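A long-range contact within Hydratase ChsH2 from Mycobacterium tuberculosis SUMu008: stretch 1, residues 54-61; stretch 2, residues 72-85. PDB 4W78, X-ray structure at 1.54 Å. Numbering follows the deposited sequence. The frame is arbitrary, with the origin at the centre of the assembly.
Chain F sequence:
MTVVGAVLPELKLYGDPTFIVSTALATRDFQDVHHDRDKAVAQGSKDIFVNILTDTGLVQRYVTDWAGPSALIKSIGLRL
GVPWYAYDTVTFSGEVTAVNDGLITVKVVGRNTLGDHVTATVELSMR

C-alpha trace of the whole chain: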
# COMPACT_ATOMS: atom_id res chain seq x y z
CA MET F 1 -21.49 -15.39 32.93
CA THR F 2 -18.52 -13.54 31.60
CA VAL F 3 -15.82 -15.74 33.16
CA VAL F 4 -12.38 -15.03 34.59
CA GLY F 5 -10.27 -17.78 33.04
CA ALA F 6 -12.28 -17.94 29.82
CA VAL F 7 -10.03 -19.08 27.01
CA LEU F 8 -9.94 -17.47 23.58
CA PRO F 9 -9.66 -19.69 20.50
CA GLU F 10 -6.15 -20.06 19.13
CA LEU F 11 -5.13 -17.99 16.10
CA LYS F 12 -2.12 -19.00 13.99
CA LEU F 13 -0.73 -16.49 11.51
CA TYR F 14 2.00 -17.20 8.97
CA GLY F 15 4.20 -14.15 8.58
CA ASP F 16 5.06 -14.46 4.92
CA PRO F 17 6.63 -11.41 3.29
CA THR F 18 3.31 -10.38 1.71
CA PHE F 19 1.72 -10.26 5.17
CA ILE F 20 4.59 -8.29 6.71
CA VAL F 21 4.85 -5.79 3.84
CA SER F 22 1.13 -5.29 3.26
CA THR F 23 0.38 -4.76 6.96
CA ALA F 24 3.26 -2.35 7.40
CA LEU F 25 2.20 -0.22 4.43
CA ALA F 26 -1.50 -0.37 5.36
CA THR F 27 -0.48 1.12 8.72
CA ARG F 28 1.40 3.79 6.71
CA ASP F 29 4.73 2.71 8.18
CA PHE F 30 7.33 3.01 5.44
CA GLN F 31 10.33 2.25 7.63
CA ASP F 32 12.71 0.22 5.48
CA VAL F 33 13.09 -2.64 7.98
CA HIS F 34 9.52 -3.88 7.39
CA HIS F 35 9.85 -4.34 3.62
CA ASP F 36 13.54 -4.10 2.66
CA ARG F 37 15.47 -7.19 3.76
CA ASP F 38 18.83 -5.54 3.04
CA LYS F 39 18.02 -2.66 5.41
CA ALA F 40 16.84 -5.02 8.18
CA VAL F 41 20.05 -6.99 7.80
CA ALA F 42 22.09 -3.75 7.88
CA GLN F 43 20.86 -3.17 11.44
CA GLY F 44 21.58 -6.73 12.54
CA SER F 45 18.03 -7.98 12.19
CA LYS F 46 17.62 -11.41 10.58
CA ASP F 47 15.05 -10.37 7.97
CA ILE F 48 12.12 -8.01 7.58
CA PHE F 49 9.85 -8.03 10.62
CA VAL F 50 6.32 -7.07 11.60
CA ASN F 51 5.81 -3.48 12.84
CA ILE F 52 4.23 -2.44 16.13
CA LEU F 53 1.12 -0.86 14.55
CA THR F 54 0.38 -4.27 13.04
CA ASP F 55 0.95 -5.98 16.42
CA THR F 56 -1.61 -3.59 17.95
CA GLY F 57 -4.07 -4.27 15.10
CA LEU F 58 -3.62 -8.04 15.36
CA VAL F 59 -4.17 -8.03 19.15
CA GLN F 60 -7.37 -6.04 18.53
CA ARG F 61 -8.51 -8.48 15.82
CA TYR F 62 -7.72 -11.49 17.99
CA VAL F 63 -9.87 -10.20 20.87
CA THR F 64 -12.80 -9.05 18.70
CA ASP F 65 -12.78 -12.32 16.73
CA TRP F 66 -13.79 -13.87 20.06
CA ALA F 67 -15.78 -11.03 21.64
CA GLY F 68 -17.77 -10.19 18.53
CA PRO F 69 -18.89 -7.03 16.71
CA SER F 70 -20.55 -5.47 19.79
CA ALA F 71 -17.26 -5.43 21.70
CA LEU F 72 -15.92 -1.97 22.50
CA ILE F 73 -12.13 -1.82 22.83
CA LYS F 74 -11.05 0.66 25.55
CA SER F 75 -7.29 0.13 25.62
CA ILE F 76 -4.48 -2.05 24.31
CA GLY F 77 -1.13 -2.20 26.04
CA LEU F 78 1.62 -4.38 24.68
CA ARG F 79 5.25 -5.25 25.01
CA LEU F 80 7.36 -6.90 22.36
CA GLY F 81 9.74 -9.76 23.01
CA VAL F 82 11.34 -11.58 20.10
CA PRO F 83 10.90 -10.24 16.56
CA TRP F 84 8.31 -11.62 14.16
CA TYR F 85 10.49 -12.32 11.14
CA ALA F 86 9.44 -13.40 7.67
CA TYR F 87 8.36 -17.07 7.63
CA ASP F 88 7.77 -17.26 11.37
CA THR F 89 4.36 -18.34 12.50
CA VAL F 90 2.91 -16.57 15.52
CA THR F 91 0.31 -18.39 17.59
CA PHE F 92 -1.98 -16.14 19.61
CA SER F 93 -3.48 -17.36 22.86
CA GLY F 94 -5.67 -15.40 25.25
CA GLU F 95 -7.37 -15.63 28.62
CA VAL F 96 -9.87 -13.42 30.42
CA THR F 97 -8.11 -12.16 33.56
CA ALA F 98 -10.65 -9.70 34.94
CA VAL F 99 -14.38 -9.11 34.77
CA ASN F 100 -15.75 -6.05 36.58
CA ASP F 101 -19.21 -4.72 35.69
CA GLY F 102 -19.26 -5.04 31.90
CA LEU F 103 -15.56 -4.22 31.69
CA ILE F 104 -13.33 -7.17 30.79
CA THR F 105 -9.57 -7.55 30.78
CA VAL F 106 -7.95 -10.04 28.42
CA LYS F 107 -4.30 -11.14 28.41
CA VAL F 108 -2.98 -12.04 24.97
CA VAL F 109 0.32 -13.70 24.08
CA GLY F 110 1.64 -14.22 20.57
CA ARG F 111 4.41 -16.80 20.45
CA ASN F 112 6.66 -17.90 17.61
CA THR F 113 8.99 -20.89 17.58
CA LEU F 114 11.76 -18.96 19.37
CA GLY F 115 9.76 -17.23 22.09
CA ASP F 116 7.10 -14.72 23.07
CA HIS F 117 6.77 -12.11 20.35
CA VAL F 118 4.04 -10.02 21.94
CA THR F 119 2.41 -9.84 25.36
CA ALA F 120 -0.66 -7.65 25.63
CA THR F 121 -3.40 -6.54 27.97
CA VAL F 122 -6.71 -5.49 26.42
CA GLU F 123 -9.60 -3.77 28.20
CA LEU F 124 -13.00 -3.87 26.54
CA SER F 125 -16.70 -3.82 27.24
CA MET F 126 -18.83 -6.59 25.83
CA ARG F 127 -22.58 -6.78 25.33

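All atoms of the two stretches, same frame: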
# COMPACT_ATOMS: atom_id res chain seq x y z
N THR F 54 1.02 -3.02 13.43
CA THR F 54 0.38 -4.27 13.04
C THR F 54 0.18 -5.18 14.27
O THR F 54 -0.87 -5.81 14.40
CB THR F 54 1.20 -4.99 11.96
OG1 THR F 54 1.18 -4.19 10.77
CG2 THR F 54 0.65 -6.38 11.67
N ASP F 55 1.16 -5.25 15.16
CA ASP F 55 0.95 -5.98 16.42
C ASP F 55 -0.30 -5.48 17.18
O ASP F 55 -1.11 -6.29 17.66
CB ASP F 55 2.17 -5.88 17.34
CG ASP F 55 3.33 -6.73 16.87
OD1 ASP F 55 3.08 -7.87 16.40
OD2 ASP F 55 4.48 -6.27 16.97
N THR F 56 -0.44 -4.16 17.28
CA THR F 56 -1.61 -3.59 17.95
C THR F 56 -2.91 -4.00 17.22
O THR F 56 -3.91 -4.40 17.86
CB THR F 56 -1.51 -2.07 18.01
OG1 THR F 56 -0.28 -1.69 18.65
CG2 THR F 56 -2.68 -1.48 18.79
N GLY F 57 -2.91 -3.92 15.89
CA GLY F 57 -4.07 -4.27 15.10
C GLY F 57 -4.42 -5.73 15.22
O GLY F 57 -5.60 -6.09 15.28
N LEU F 58 -3.40 -6.59 15.24
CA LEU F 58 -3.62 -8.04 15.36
C LEU F 58 -4.16 -8.41 16.74
O LEU F 58 -5.04 -9.28 16.86
CB LEU F 58 -2.34 -8.81 15.06
CG LEU F 58 -1.92 -8.75 13.60
CD1 LEU F 58 -0.55 -9.41 13.44
CD2 LEU F 58 -2.96 -9.43 12.71
N VAL F 59 -3.63 -7.79 17.80
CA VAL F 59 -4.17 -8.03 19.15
C VAL F 59 -5.64 -7.63 19.21
O VAL F 59 -6.48 -8.36 19.79
CB VAL F 59 -3.34 -7.28 20.21
CG1 VAL F 59 -4.07 -7.22 21.54
CG2 VAL F 59 -1.96 -7.92 20.37
N GLN F 60 -5.97 -6.48 18.63
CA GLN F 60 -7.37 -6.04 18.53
C GLN F 60 -8.22 -7.07 17.81
O GLN F 60 -9.29 -7.47 18.32
CB GLN F 60 -7.44 -4.71 17.79
CG GLN F 60 -8.82 -4.09 17.74
CD GLN F 60 -8.80 -2.77 17.04
OE1 GLN F 60 -8.74 -1.72 17.66
NE2 GLN F 60 -8.84 -2.82 15.72
N ARG F 61 -7.78 -7.49 16.62
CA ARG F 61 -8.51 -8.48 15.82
C ARG F 61 -8.72 -9.77 16.60
O ARG F 61 -9.82 -10.34 16.62
CB ARG F 61 -7.72 -8.81 14.56
CG ARG F 61 -8.31 -9.98 13.82
CD ARG F 61 -7.38 -10.47 12.73
NE ARG F 61 -7.79 -11.81 12.33
CZ ARG F 61 -7.14 -12.54 11.44
NH1 ARG F 61 -6.05 -12.06 10.84
NH2 ARG F 61 -7.58 -13.76 11.14
N LEU F 72 -16.48 -3.31 22.57
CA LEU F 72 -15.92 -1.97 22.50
C LEU F 72 -14.54 -1.97 23.14
O LEU F 72 -14.43 -2.10 24.36
CB LEU F 72 -16.82 -0.97 23.21
CG LEU F 72 -18.20 -0.74 22.61
CD1 LEU F 72 -19.05 0.07 23.58
CD2 LEU F 72 -18.07 -0.04 21.27
N ILE F 73 -13.50 -1.84 22.32
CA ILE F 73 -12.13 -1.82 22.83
C ILE F 73 -11.81 -0.48 23.50
O ILE F 73 -12.02 0.58 22.90
CB ILE F 73 -11.10 -2.11 21.71
CG1 ILE F 73 -11.41 -3.44 21.01
CG2 ILE F 73 -9.68 -2.06 22.25
CD1 ILE F 73 -11.33 -4.66 21.92
N LYS F 74 -11.32 -0.54 24.74
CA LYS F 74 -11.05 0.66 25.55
C LYS F 74 -9.56 0.97 25.61
O LYS F 74 -9.15 2.13 25.70
CB LYS F 74 -11.60 0.48 26.98
CG LYS F 74 -13.10 0.16 27.03
CD LYS F 74 -13.91 1.33 26.49
CE LYS F 74 -15.40 1.08 26.64
NZ LYS F 74 -16.19 2.27 26.23
N SER F 75 -8.74 -0.07 25.61
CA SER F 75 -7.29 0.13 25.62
C SER F 75 -6.55 -1.13 25.22
O SER F 75 -7.05 -2.25 25.42
CB SER F 75 -6.82 0.58 27.01
OG SER F 75 -7.04 -0.40 28.01
N ILE F 76 -5.36 -0.94 24.64
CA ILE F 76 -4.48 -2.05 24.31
C ILE F 76 -3.09 -1.66 24.76
O ILE F 76 -2.57 -0.62 24.34
CB ILE F 76 -4.46 -2.34 22.80
CG1 ILE F 76 -5.83 -2.84 22.32
CG2 ILE F 76 -3.38 -3.39 22.45
CD1 ILE F 76 -5.94 -2.91 20.79
N GLY F 77 -2.50 -2.45 25.64
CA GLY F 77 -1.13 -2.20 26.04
C GLY F 77 -0.29 -3.41 25.69
O GLY F 77 -0.65 -4.53 26.04
N LEU F 78 0.83 -3.21 25.01
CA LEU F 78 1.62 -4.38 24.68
C LEU F 78 3.11 -4.17 24.82
O LEU F 78 3.60 -3.03 24.82
CB LEU F 78 1.26 -4.91 23.28
CG LEU F 78 1.42 -3.95 22.10
CD1 LEU F 78 2.86 -3.93 21.61
CD2 LEU F 78 0.48 -4.35 20.97
N ARG F 79 3.80 -5.28 24.97
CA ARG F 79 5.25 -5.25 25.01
C ARG F 79 5.78 -6.33 24.08
O ARG F 79 5.26 -7.45 24.03
CB ARG F 79 5.76 -5.44 26.45
CG ARG F 79 5.34 -6.72 27.12
CD ARG F 79 6.11 -6.92 28.43
NE ARG F 79 5.69 -8.14 29.10
CZ ARG F 79 6.13 -8.55 30.28
NH1 ARG F 79 7.04 -7.84 30.94
NH2 ARG F 79 5.67 -9.68 30.80
N LEU F 80 6.80 -5.97 23.31
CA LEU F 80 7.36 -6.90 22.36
C LEU F 80 8.51 -7.67 22.99
O LEU F 80 9.23 -7.15 23.84
CB LEU F 80 7.81 -6.16 21.10
CG LEU F 80 6.65 -5.44 20.40
CD1 LEU F 80 7.12 -4.76 19.13
CD2 LEU F 80 5.50 -6.42 20.09
N GLY F 81 8.63 -8.93 22.59
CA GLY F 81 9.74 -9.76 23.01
C GLY F 81 10.59 -10.02 21.78
O GLY F 81 11.28 -9.12 21.30
N VAL F 82 10.54 -11.23 21.26
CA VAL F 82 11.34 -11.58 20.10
C VAL F 82 10.68 -11.01 18.85
O VAL F 82 9.48 -10.77 18.84
CB VAL F 82 11.53 -13.11 19.98
CG1 VAL F 82 12.20 -13.65 21.23
CG2 VAL F 82 10.20 -13.80 19.74
N PRO F 83 11.47 -10.76 17.80
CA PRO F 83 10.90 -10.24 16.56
C PRO F 83 10.02 -11.27 15.84
O PRO F 83 10.19 -12.48 16.04
CB PRO F 83 12.13 -9.89 15.70
CG PRO F 83 13.27 -9.85 16.66
CD PRO F 83 12.94 -10.85 17.74
N TRP F 84 9.08 -10.77 15.06
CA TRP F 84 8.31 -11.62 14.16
C TRP F 84 8.89 -11.44 12.76
O TRP F 84 8.56 -10.49 12.04
CB TRP F 84 6.82 -11.26 14.21
CG TRP F 84 5.94 -12.16 13.41
CD1 TRP F 84 6.31 -13.20 12.58
CD2 TRP F 84 4.52 -12.12 13.37
NE1 TRP F 84 5.20 -13.79 12.02
CE2 TRP F 84 4.08 -13.14 12.50
CE3 TRP F 84 3.57 -11.32 14.01
CZ2 TRP F 84 2.73 -13.38 12.25
CZ3 TRP F 84 2.23 -11.56 13.75
CH2 TRP F 84 1.83 -12.57 12.87
N TYR F 85 9.80 -12.35 12.42
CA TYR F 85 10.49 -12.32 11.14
C TYR F 85 9.71 -13.03 10.05
O TYR F 85 8.87 -13.88 10.33
CB TYR F 85 11.84 -13.01 11.29
CG TYR F 85 12.89 -12.23 12.05
CD1 TYR F 85 13.22 -10.93 11.69
CD2 TYR F 85 13.56 -12.81 13.12
CE1 TYR F 85 14.19 -10.22 12.37
CE2 TYR F 85 14.52 -12.11 13.81
CZ TYR F 85 14.84 -10.81 13.43
OH TYR F 85 15.82 -10.13 14.12
O HOH W 1 -0.81 -0.69 21.62

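Residues 54-61 form part of a longer helix, held by i to i+4 backbone bonds such as Leu58 N to Thr54 O (2.8 Å), and lie across the strand 72-80 with their axes 9.4 Å apart at closest approach and 125° between directions. Thr56 and Ile76 mark the nearest backbone approach, CA to CA 7.1 Å. No direct hydrogen bond links the stretches, so the contact rests on side-chain packing.

Ile76 and Leu78, two residues apart, both point toward the helix as strand alternation predicts, while Gly77 adds no side chain between them; Ile73 does so as well, although it is three residues before Ile76, because the backbone departs from regular strand geometry at Lys74 (phi/psi -104/-34). Ile76, with chi1 m and chi2 t, extends CD1 to 3.8 Å from Gln60 CB, and its other branch places CG2 4.0 Å from Val59 CG1. Val59, chi1 t, also brings CG2 to 4.4 Å from Leu78 CD2. Leu78 takes the less common p/p rotamer, which carries CD2 to 3.6 Å from Thr56 OG1. That hydroxyl also meets a water 3.2 Å away, which donates to Ile76 O, likewise at 3.2 Å, the one polar bridge here.

Beyond the strand, Trp84 (chi1 t) reaches back to the helix, with CZ3 3.5 Å from CD1 of the m/t Leu58. Asp55 OD1 approaches the indole edge, 4.2 Å from Trp84 CE3, whereas Asp55 OD2 abuts Leu80 CD2 at 3.3 Å, a close but nonbonded contact.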